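Local atomic coordinates of putative fructosamine-3-kinase (PDB entry 3F7W), a protein that probably phosphorylates fructosamines or related sugar-amine adducts, as expected for a member of the fructosamine kinase family. Residues L109-A122 with A214-L226. Residues are numbered along the deposited sequence; the frame is centred on the assembly and turned at random. Where two conformers were deposited one is given.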
# COMPACT_ATOMS: atom_id res chain seq x y z
N LEU A 109 -10.89 8.23 -1.19
CA LEU A 109 -10.16 7.54 -0.12
C LEU A 109 -11.00 7.34 1.14
O LEU A 109 -10.91 6.30 1.78
CB LEU A 109 -8.88 8.32 0.25
CG LEU A 109 -7.62 8.22 -0.60
CD1 LEU A 109 -6.53 9.14 0.06
CD2 LEU A 109 -7.13 6.77 -0.74
N ALA A 110 -11.76 8.36 1.53
CA ALA A 110 -12.65 8.24 2.67
C ALA A 110 -13.65 7.08 2.48
O ALA A 110 -13.86 6.30 3.39
CB ALA A 110 -13.41 9.59 2.92
N ALA A 111 -14.26 6.98 1.30
CA ALA A 111 -15.25 5.92 1.06
C ALA A 111 -14.57 4.54 1.07
O ALA A 111 -15.13 3.57 1.58
CB ALA A 111 -15.97 6.15 -0.27
N MSE A 112 -13.36 4.49 0.52
CA MSE A 112 -12.56 3.28 0.48
C MSE A 112 -12.29 2.81 1.91
O MSE A 112 -12.60 1.67 2.25
CB MSE A 112 -11.21 3.49 -0.23
CG MSE A 112 -10.32 2.25 -0.28
SE MSE A 112 -8.67 2.64 -1.20
CE MSE A 112 -7.76 3.33 0.38
N HIS A 113 -11.75 3.69 2.74
CA HIS A 113 -11.46 3.35 4.14
C HIS A 113 -12.71 2.91 4.93
O HIS A 113 -12.68 1.93 5.67
CB HIS A 113 -10.84 4.53 4.86
CG HIS A 113 -9.42 4.81 4.46
ND1 HIS A 113 -8.79 5.99 4.76
CD2 HIS A 113 -8.51 4.05 3.81
CE1 HIS A 113 -7.55 5.94 4.33
NE2 HIS A 113 -7.36 4.79 3.72
N LEU A 114 -13.79 3.66 4.76
CA LEU A 114 -15.02 3.44 5.55
C LEU A 114 -15.87 2.25 5.11
O LEU A 114 -16.85 1.91 5.77
CB LEU A 114 -15.83 4.74 5.62
CG LEU A 114 -15.46 5.65 6.82
CD1 LEU A 114 -13.95 5.90 6.98
CD2 LEU A 114 -16.17 6.97 6.69
N ALA A 115 -15.51 1.60 4.01
CA ALA A 115 -16.05 0.27 3.70
C ALA A 115 -15.82 -0.65 4.91
O ALA A 115 -16.61 -1.52 5.19
CB ALA A 115 -15.39 -0.27 2.44
N GLY A 116 -14.73 -0.41 5.64
CA GLY A 116 -14.50 -1.05 6.92
C GLY A 116 -14.06 -2.50 6.83
O GLY A 116 -14.15 -3.14 5.80
N ALA A 117 -13.58 -3.03 7.94
CA ALA A 117 -13.07 -4.39 7.98
C ALA A 117 -13.49 -5.05 9.27
O ALA A 117 -13.73 -4.39 10.27
CB ALA A 117 -11.57 -4.37 7.84
N GLU A 118 -13.57 -6.37 9.24
CA GLU A 118 -14.01 -7.16 10.37
C GLU A 118 -12.95 -7.13 11.46
O GLU A 118 -13.26 -7.09 12.64
CB GLU A 118 -14.28 -8.60 9.92
CG GLU A 118 -14.98 -8.70 8.54
CD GLU A 118 -16.24 -9.55 8.55
OE1 GLU A 118 -17.05 -9.41 9.50
OE2 GLU A 118 -16.44 -10.33 7.60
N SER A 119 -11.68 -7.09 11.04
CA SER A 119 -10.56 -7.06 11.97
C SER A 119 -9.38 -6.36 11.30
O SER A 119 -9.43 -6.02 10.11
CB SER A 119 -10.17 -8.50 12.32
OG SER A 119 -9.52 -9.12 11.22
N PHE A 120 -8.35 -6.10 12.09
CA PHE A 120 -7.05 -5.73 11.57
C PHE A 120 -6.45 -6.96 10.89
O PHE A 120 -6.71 -8.07 11.31
CB PHE A 120 -6.17 -5.21 12.68
CG PHE A 120 -6.73 -3.98 13.33
CD1 PHE A 120 -6.60 -2.75 12.72
CD2 PHE A 120 -7.45 -4.09 14.52
CE1 PHE A 120 -7.15 -1.61 13.30
CE2 PHE A 120 -8.00 -2.95 15.12
CZ PHE A 120 -7.85 -1.71 14.50
N GLY A 121 -5.70 -6.76 9.80
CA GLY A 121 -5.13 -7.85 9.04
C GLY A 121 -6.01 -8.24 7.87
O GLY A 121 -6.77 -7.44 7.36
N ALA A 122 -5.94 -9.51 7.48
CA ALA A 122 -6.66 -10.00 6.30
C ALA A 122 -6.72 -11.53 6.32
O ALA A 122 -6.05 -12.16 7.12
CB ALA A 122 -6.04 -9.50 4.99
N ALA A 214 -2.93 -4.48 0.77
CA ALA A 214 -4.21 -4.14 1.36
C ALA A 214 -4.51 -4.98 2.60
O ALA A 214 -4.23 -6.18 2.65
CB ALA A 214 -5.37 -4.25 0.33
N HIS A 215 -5.07 -4.32 3.62
CA HIS A 215 -5.50 -5.03 4.81
C HIS A 215 -6.37 -4.14 5.67
O HIS A 215 -6.52 -2.94 5.38
CB HIS A 215 -4.28 -5.54 5.62
CG HIS A 215 -3.32 -4.46 6.06
ND1 HIS A 215 -2.39 -3.92 5.20
CD2 HIS A 215 -3.12 -3.85 7.26
CE1 HIS A 215 -1.65 -3.04 5.85
NE2 HIS A 215 -2.06 -2.98 7.10
N GLY A 216 -6.94 -4.75 6.72
CA GLY A 216 -7.59 -4.00 7.79
C GLY A 216 -6.52 -3.33 8.62
O GLY A 216 -5.67 -4.00 9.20
N GLY A 217 -6.56 -2.00 8.66
CA GLY A 217 -5.49 -1.20 9.29
C GLY A 217 -6.09 0.07 9.83
O GLY A 217 -7.31 0.30 9.70
N HIS A 218 -5.26 0.89 10.45
CA HIS A 218 -5.70 2.20 10.87
C HIS A 218 -5.70 3.10 9.66
O HIS A 218 -4.71 3.20 8.95
CB HIS A 218 -4.78 2.75 11.96
CG HIS A 218 -5.42 3.79 12.81
ND1 HIS A 218 -5.96 4.95 12.28
CD2 HIS A 218 -5.64 3.83 14.14
CE1 HIS A 218 -6.46 5.67 13.27
NE2 HIS A 218 -6.27 5.02 14.41
N ARG A 219 -6.82 3.78 9.42
CA ARG A 219 -6.92 4.66 8.25
C ARG A 219 -5.86 5.77 8.25
O ARG A 219 -5.45 6.22 7.20
CB ARG A 219 -8.32 5.24 8.12
CG ARG A 219 -8.80 6.13 9.26
CD ARG A 219 -10.34 6.05 9.39
NE ARG A 219 -10.90 7.04 10.32
CZ ARG A 219 -11.46 8.21 9.98
NH1 ARG A 219 -11.54 8.60 8.72
NH2 ARG A 219 -11.93 9.01 10.92
N GLU A 220 -5.42 6.21 9.44
CA GLU A 220 -4.33 7.18 9.56
C GLU A 220 -3.04 6.72 8.88
O GLU A 220 -2.27 7.54 8.44
CB GLU A 220 -4.10 7.60 11.01
CG GLU A 220 -5.26 8.49 11.58
CD GLU A 220 -5.12 8.84 13.06
OE1 GLU A 220 -3.99 8.93 13.59
OE2 GLU A 220 -6.17 9.05 13.69
N ALA A 221 -2.83 5.39 8.77
CA ALA A 221 -1.66 4.84 8.09
C ALA A 221 -1.54 5.36 6.67
O ALA A 221 -0.49 5.84 6.26
CB ALA A 221 -1.68 3.28 8.10
N ASP A 222 -2.63 5.28 5.92
CA ASP A 222 -2.57 5.68 4.49
C ASP A 222 -2.28 7.17 4.35
O ASP A 222 -1.47 7.59 3.54
CB ASP A 222 -3.89 5.33 3.77
CG ASP A 222 -3.97 3.85 3.28
OD1 ASP A 222 -2.99 3.07 3.38
OD2 ASP A 222 -5.06 3.47 2.79
N LEU A 223 -2.96 7.97 5.17
CA LEU A 223 -2.76 9.42 5.14
C LEU A 223 -1.35 9.80 5.60
O LEU A 223 -0.78 10.76 5.10
CB LEU A 223 -3.83 10.13 5.97
CG LEU A 223 -5.14 10.47 5.23
CD1 LEU A 223 -5.56 9.35 4.32
CD2 LEU A 223 -6.23 10.80 6.23
N ALA A 224 -0.80 9.04 6.54
CA ALA A 224 0.55 9.29 7.02
C ALA A 224 1.58 8.92 5.93
O ALA A 224 2.62 9.55 5.84
CB ALA A 224 0.83 8.52 8.31
N MSE A 225 1.27 7.91 5.13
CA MSE A 225 2.15 7.52 4.03
C MSE A 225 2.14 8.58 2.94
O MSE A 225 3.18 8.87 2.34
CB MSE A 225 1.78 6.14 3.46
CG MSE A 225 2.72 5.62 2.43
SE MSE A 225 4.49 5.30 3.26
CE MSE A 225 5.25 3.93 2.02
N LEU A 226 0.97 9.15 2.66
CA LEU A 226 0.89 10.29 1.72
C LEU A 226 1.78 11.44 2.19
O LEU A 226 2.50 12.06 1.41
CB LEU A 226 -0.56 10.75 1.53
CG LEU A 226 -1.46 9.79 0.77
CD1 LEU A 226 -2.92 10.31 0.85
CD2 LEU A 226 -0.96 9.61 -0.70
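The imidazole of His113 has Leu109 O near the rim of one face; over the other lies Arg219, whose CA also sits near the rim and whose CB comes within 3.5 Å of His113 ND1. At its edge, NE2 donates to Asp222 OD2 (2.8 Å, 160°); the oxygen lies close to the ring plane and is met on its anti side. CG of His113 stands anti to the carbonyl carbon (chi1 -73°), directing the ring at helix 219-229, while Tyr241 holds ND1, fixing the ring's rotation. The Phe120 ring presents its edge to Gly217 CA, 3.9 Å from CD1. Beside it, Gly121 and Gly216 form a single antiparallel hydrogen-bonded pair, Gly121 N to Gly216 O and Gly216 N to Gly121 O, 2.8 Å each. Gly216 CA also makes a nearly straight CA-H...O contact with Ser119 O (3.6 Å, 171°). Further along the helices, Leu109 and Leu226 meet tip to tip through their CD1 atoms (3.9 Å). Asp222 also accepts from the backbone N of His192 through OD2 and of Gly193 through OD1, so both buried carboxylate oxygens are satisfied. This resembles the C-lobe of protein kinases, where an aspartate of the central helix F braces the catalytic-loop backbone.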